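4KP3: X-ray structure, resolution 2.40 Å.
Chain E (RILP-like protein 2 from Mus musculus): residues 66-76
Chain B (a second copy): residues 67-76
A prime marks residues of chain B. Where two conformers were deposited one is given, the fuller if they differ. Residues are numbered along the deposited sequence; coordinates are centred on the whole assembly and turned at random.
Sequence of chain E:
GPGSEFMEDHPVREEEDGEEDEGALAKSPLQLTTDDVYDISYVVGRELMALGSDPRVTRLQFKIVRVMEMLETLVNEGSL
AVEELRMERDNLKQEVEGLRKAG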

# COMPACT_ATOMS: atom_id res chain seq x y z
N ARG E 66 -8.03 -3.09 -0.91
CA ARG E 66 -8.32 -4.23 -1.78
C ARG E 66 -7.19 -5.26 -1.74
O ARG E 66 -7.43 -6.46 -1.66
CB ARG E 66 -8.57 -3.76 -3.21
CG ARG E 66 -8.90 -4.88 -4.20
CD ARG E 66 -10.22 -5.57 -3.87
NE ARG E 66 -11.33 -4.61 -3.77
CZ ARG E 66 -12.03 -4.17 -4.80
NH1 ARG E 66 -11.75 -4.58 -6.03
NH2 ARG E 66 -13.02 -3.30 -4.61
N VAL E 67 -5.95 -4.78 -1.80
CA VAL E 67 -4.79 -5.68 -1.73
C VAL E 67 -4.77 -6.45 -0.41
O VAL E 67 -4.56 -7.66 -0.40
CB VAL E 67 -3.46 -4.92 -1.93
CG1 VAL E 67 -2.27 -5.76 -1.48
CG2 VAL E 67 -3.29 -4.51 -3.39
N MET E 68 -5.02 -5.76 0.70
CA MET E 68 -5.03 -6.40 2.01
C MET E 68 -6.19 -7.39 2.14
O MET E 68 -6.04 -8.46 2.74
CB MET E 68 -5.08 -5.36 3.14
CG MET E 68 -3.88 -4.43 3.19
SD MET E 68 -2.34 -5.33 3.41
CE MET E 68 -2.64 -6.18 4.95
N GLU E 69 -7.34 -7.03 1.57
CA GLU E 69 -8.49 -7.94 1.49
C GLU E 69 -8.13 -9.25 0.78
O GLU E 69 -8.48 -10.34 1.25
CB GLU E 69 -9.66 -7.26 0.77
CG GLU E 69 -10.44 -6.27 1.62
CD GLU E 69 -11.50 -5.50 0.84
OE1 GLU E 69 -11.41 -5.44 -0.40
OE2 GLU E 69 -12.41 -4.93 1.48
N MET E 70 -7.41 -9.14 -0.33
CA MET E 70 -7.01 -10.32 -1.10
C MET E 70 -6.02 -11.14 -0.30
O MET E 70 -6.07 -12.37 -0.31
CB MET E 70 -6.44 -9.92 -2.46
CG MET E 70 -7.48 -9.29 -3.38
SD MET E 70 -6.87 -8.84 -5.00
CE MET E 70 -5.47 -7.84 -4.56
N LEU E 71 -5.13 -10.44 0.40
CA LEU E 71 -4.17 -11.09 1.28
C LEU E 71 -4.88 -11.84 2.41
O LEU E 71 -4.55 -12.99 2.68
CB LEU E 71 -3.20 -10.05 1.86
CG LEU E 71 -2.04 -10.60 2.69
CD1 LEU E 71 -1.14 -11.44 1.82
CD2 LEU E 71 -1.24 -9.48 3.32
N GLU E 72 -5.84 -11.18 3.05
CA GLU E 72 -6.63 -11.83 4.10
C GLU E 72 -7.28 -13.11 3.60
O GLU E 72 -7.15 -14.17 4.22
CB GLU E 72 -7.72 -10.90 4.66
CG GLU E 72 -8.49 -11.55 5.83
CD GLU E 72 -9.85 -10.92 6.11
OE1 GLU E 72 -10.21 -9.93 5.44
OE2 GLU E 72 -10.57 -11.44 6.99
N THR E 73 -7.98 -13.02 2.46
CA THR E 73 -8.68 -14.17 1.89
C THR E 73 -7.75 -15.36 1.65
O THR E 73 -8.02 -16.47 2.11
CB THR E 73 -9.41 -13.81 0.59
OG1 THR E 73 -10.37 -12.77 0.85
CG2 THR E 73 -10.13 -15.03 0.02
N LEU E 74 -6.64 -15.13 0.94
CA LEU E 74 -5.69 -16.20 0.63
C LEU E 74 -5.08 -16.81 1.88
O LEU E 74 -4.87 -18.03 1.95
CB LEU E 74 -4.59 -15.71 -0.32
CG LEU E 74 -5.04 -15.44 -1.76
CD1 LEU E 74 -3.85 -15.12 -2.64
CD2 LEU E 74 -5.81 -16.62 -2.31
N VAL E 75 -4.78 -15.98 2.87
CA VAL E 75 -4.29 -16.48 4.15
C VAL E 75 -5.37 -17.33 4.84
O VAL E 75 -5.11 -18.44 5.29
CB VAL E 75 -3.83 -15.33 5.09
CG1 VAL E 75 -3.62 -15.84 6.52
CG2 VAL E 75 -2.55 -14.70 4.56
N ASN E 76 -6.60 -16.80 4.87
CA ASN E 76 -7.72 -17.49 5.52
C ASN E 76 -8.07 -18.83 4.87
O ASN E 76 -8.16 -19.85 5.55
CB ASN E 76 -8.95 -16.59 5.54
CG ASN E 76 -10.09 -17.19 6.34
OD1 ASN E 76 -9.90 -17.70 7.44
ND2 ASN E 76 -11.29 -17.15 5.77
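Chain B, residues 67-76: VMEMLETLVN

Residues 67-76 of chain B form a helix, as residues 66-76 of chain E do, and both helices extend beyond these stretches in either direction. The evidence for chain B is twofold: phi lies between -58° and -68° from Val67′ to Val75′, and the backbone bonds run without a break from residue i+4 back to residue i, from Leu71′ N to Val67′ O (2.8 Å) through Asn76′ N to Glu72′ O (2.9 Å). Only Asn76′ departs a little, with phi/psi of -87/-29°.

The two helices point broadly the same way. Their N-to-C directions differ by 38°, the signed crossing angle is also 38°, and the axes approach to 10.0 Å. The register is that of like against like: Leu71 CA and Leu71′ CA are 5.8 Å apart, Leu74 CA and Leu74′ CA 6.6 Å. Towards the N-terminal end the backbones diverge, with Val67 CA 8.0 Å from Met68′ CA and Met68 CA 7.9 Å from Val67′ CA. The near equality of these last two distances is what a nearly twofold arrangement of two copies would give.

Leu71′ has the largest covered area on chain B, 74 Å², against 75 Å² for Leu71. Its CA-to-CB bond points sideways, yet with chi1 at -168° (t) and chi2 at 60° (p) the end of the side chain comes nearer to chain E. There it acts as a knob among Val67, Met70, Leu71 and Leu74. Leu71′ CD2 lies 4.1 Å from Met70 CE and 4.3 Å from Val67 CG1, while Leu71′ CD1 lies 3.9 Å from Leu71 N and 4.0 Å from Leu74 CD1. The reverse knob is also present: Leu71, in the same t, p rotamer, sits among Val67′, Met70′, Leu71′ and Leu74′. Leu71 CD1 and Leu71′ CD1 meet 4.2 Å apart.

Leu74′, with 72 Å² covered, points toward chain E in an m, t rotamer. Leu74′ CD1 makes the closest approach between the stretches, 3.4 Å to Leu71 CD1, and also reaches Val75 CG2 at 3.5 Å. Leu74 answers with its own CD1, which is 3.6 Å from Val75′ CG2 and 4.2 Å from Leu74′ CB.

Val67′, with 54 Å² covered, also points toward chain E, at the N-terminal end of the stretch. Val67′ CG1 meets Val67 CG1 and Met68 SD, each at 3.7 Å. Met68′ points away at CB, but its chi angles, all m, bring the side chain back, so that Met68′ SD rests 3.7 Å from Val67 CG1.

No hydrogen bond crosses between the stretches, and the 509 Å² buried between them rests on apolar packing. The polar side chains lie off this face: the side chains of Glu69′, Glu72′, Thr73′ and Asn76′ make no contact with residues 66-76 of chain E. Thr73′ OG1 instead donates to Glu69′ O at 3.1 Å, one turn back in its own helix.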

# COMPACT_ATOMS: atom_id res chain seq x y z
N VAL B 67 4.17 -6.39 1.36
CA VAL B 67 2.81 -6.92 1.27
C VAL B 67 2.62 -7.66 -0.05
O VAL B 67 2.13 -8.80 -0.07
CB VAL B 67 1.74 -5.82 1.43
CG1 VAL B 67 0.36 -6.35 1.08
CG2 VAL B 67 1.75 -5.28 2.85
N MET B 68 3.03 -7.03 -1.15
CA MET B 68 2.95 -7.64 -2.47
C MET B 68 3.81 -8.89 -2.59
O MET B 68 3.41 -9.86 -3.24
CB MET B 68 3.33 -6.63 -3.56
CG MET B 68 2.43 -5.41 -3.63
SD MET B 68 0.69 -5.84 -3.73
CE MET B 68 0.61 -6.68 -5.30
N GLU B 69 4.99 -8.88 -1.96
CA GLU B 69 5.83 -10.07 -1.90
C GLU B 69 5.06 -11.21 -1.22
O GLU B 69 5.07 -12.35 -1.69
CB GLU B 69 7.13 -9.79 -1.13
CG GLU B 69 8.20 -9.04 -1.91
CD GLU B 69 9.39 -8.61 -1.05
OE1 GLU B 69 9.29 -8.65 0.19
OE2 GLU B 69 10.44 -8.24 -1.63
N MET B 70 4.37 -10.88 -0.13
CA MET B 70 3.62 -11.87 0.62
C MET B 70 2.45 -12.39 -0.21
O MET B 70 2.22 -13.60 -0.27
CB MET B 70 3.15 -11.29 1.96
CG MET B 70 4.31 -11.13 2.94
SD MET B 70 3.85 -10.51 4.57
CE MET B 70 2.88 -9.10 4.09
N LEU B 71 1.73 -11.48 -0.86
CA LEU B 71 0.67 -11.84 -1.78
C LEU B 71 1.17 -12.74 -2.91
O LEU B 71 0.50 -13.69 -3.31
CB LEU B 71 0.01 -10.58 -2.35
CG LEU B 71 -1.30 -10.79 -3.11
CD1 LEU B 71 -2.36 -11.41 -2.20
CD2 LEU B 71 -1.78 -9.48 -3.68
N GLU B 72 2.36 -12.43 -3.44
CA GLU B 72 2.93 -13.24 -4.52
C GLU B 72 3.20 -14.67 -4.07
O GLU B 72 2.88 -15.62 -4.79
CB GLU B 72 4.23 -12.63 -5.07
CG GLU B 72 4.95 -13.54 -6.07
CD GLU B 72 6.33 -13.04 -6.49
OE1 GLU B 72 6.84 -12.08 -5.88
OE2 GLU B 72 6.91 -13.62 -7.43
N THR B 73 3.79 -14.81 -2.89
CA THR B 73 4.12 -16.12 -2.34
C THR B 73 2.86 -16.96 -2.09
O THR B 73 2.85 -18.16 -2.35
CB THR B 73 4.90 -16.00 -1.02
OG1 THR B 73 6.08 -15.22 -1.24
CG2 THR B 73 5.29 -17.37 -0.51
N LEU B 74 1.81 -16.31 -1.60
CA LEU B 74 0.57 -17.00 -1.33
C LEU B 74 -0.11 -17.46 -2.61
O LEU B 74 -0.58 -18.59 -2.70
CB LEU B 74 -0.37 -16.11 -0.52
CG LEU B 74 0.07 -15.95 0.93
CD1 LEU B 74 -0.71 -14.85 1.56
CD2 LEU B 74 -0.16 -17.24 1.70
N VAL B 75 -0.14 -16.57 -3.60
CA VAL B 75 -0.69 -16.91 -4.90
C VAL B 75 0.07 -18.10 -5.51
O VAL B 75 -0.53 -19.02 -6.06
CB VAL B 75 -0.63 -15.71 -5.87
CG1 VAL B 75 -0.85 -16.15 -7.30
CG2 VAL B 75 -1.66 -14.66 -5.47
N ASN B 76 1.39 -18.08 -5.35
CA ASN B 76 2.26 -19.03 -6.04
C ASN B 76 2.49 -20.36 -5.31
O ASN B 76 2.73 -21.39 -5.94
CB ASN B 76 3.60 -18.35 -6.35
CG ASN B 76 4.51 -19.20 -7.21
OD1 ASN B 76 4.23 -19.44 -8.39
ND2 ASN B 76 5.62 -19.65 -6.63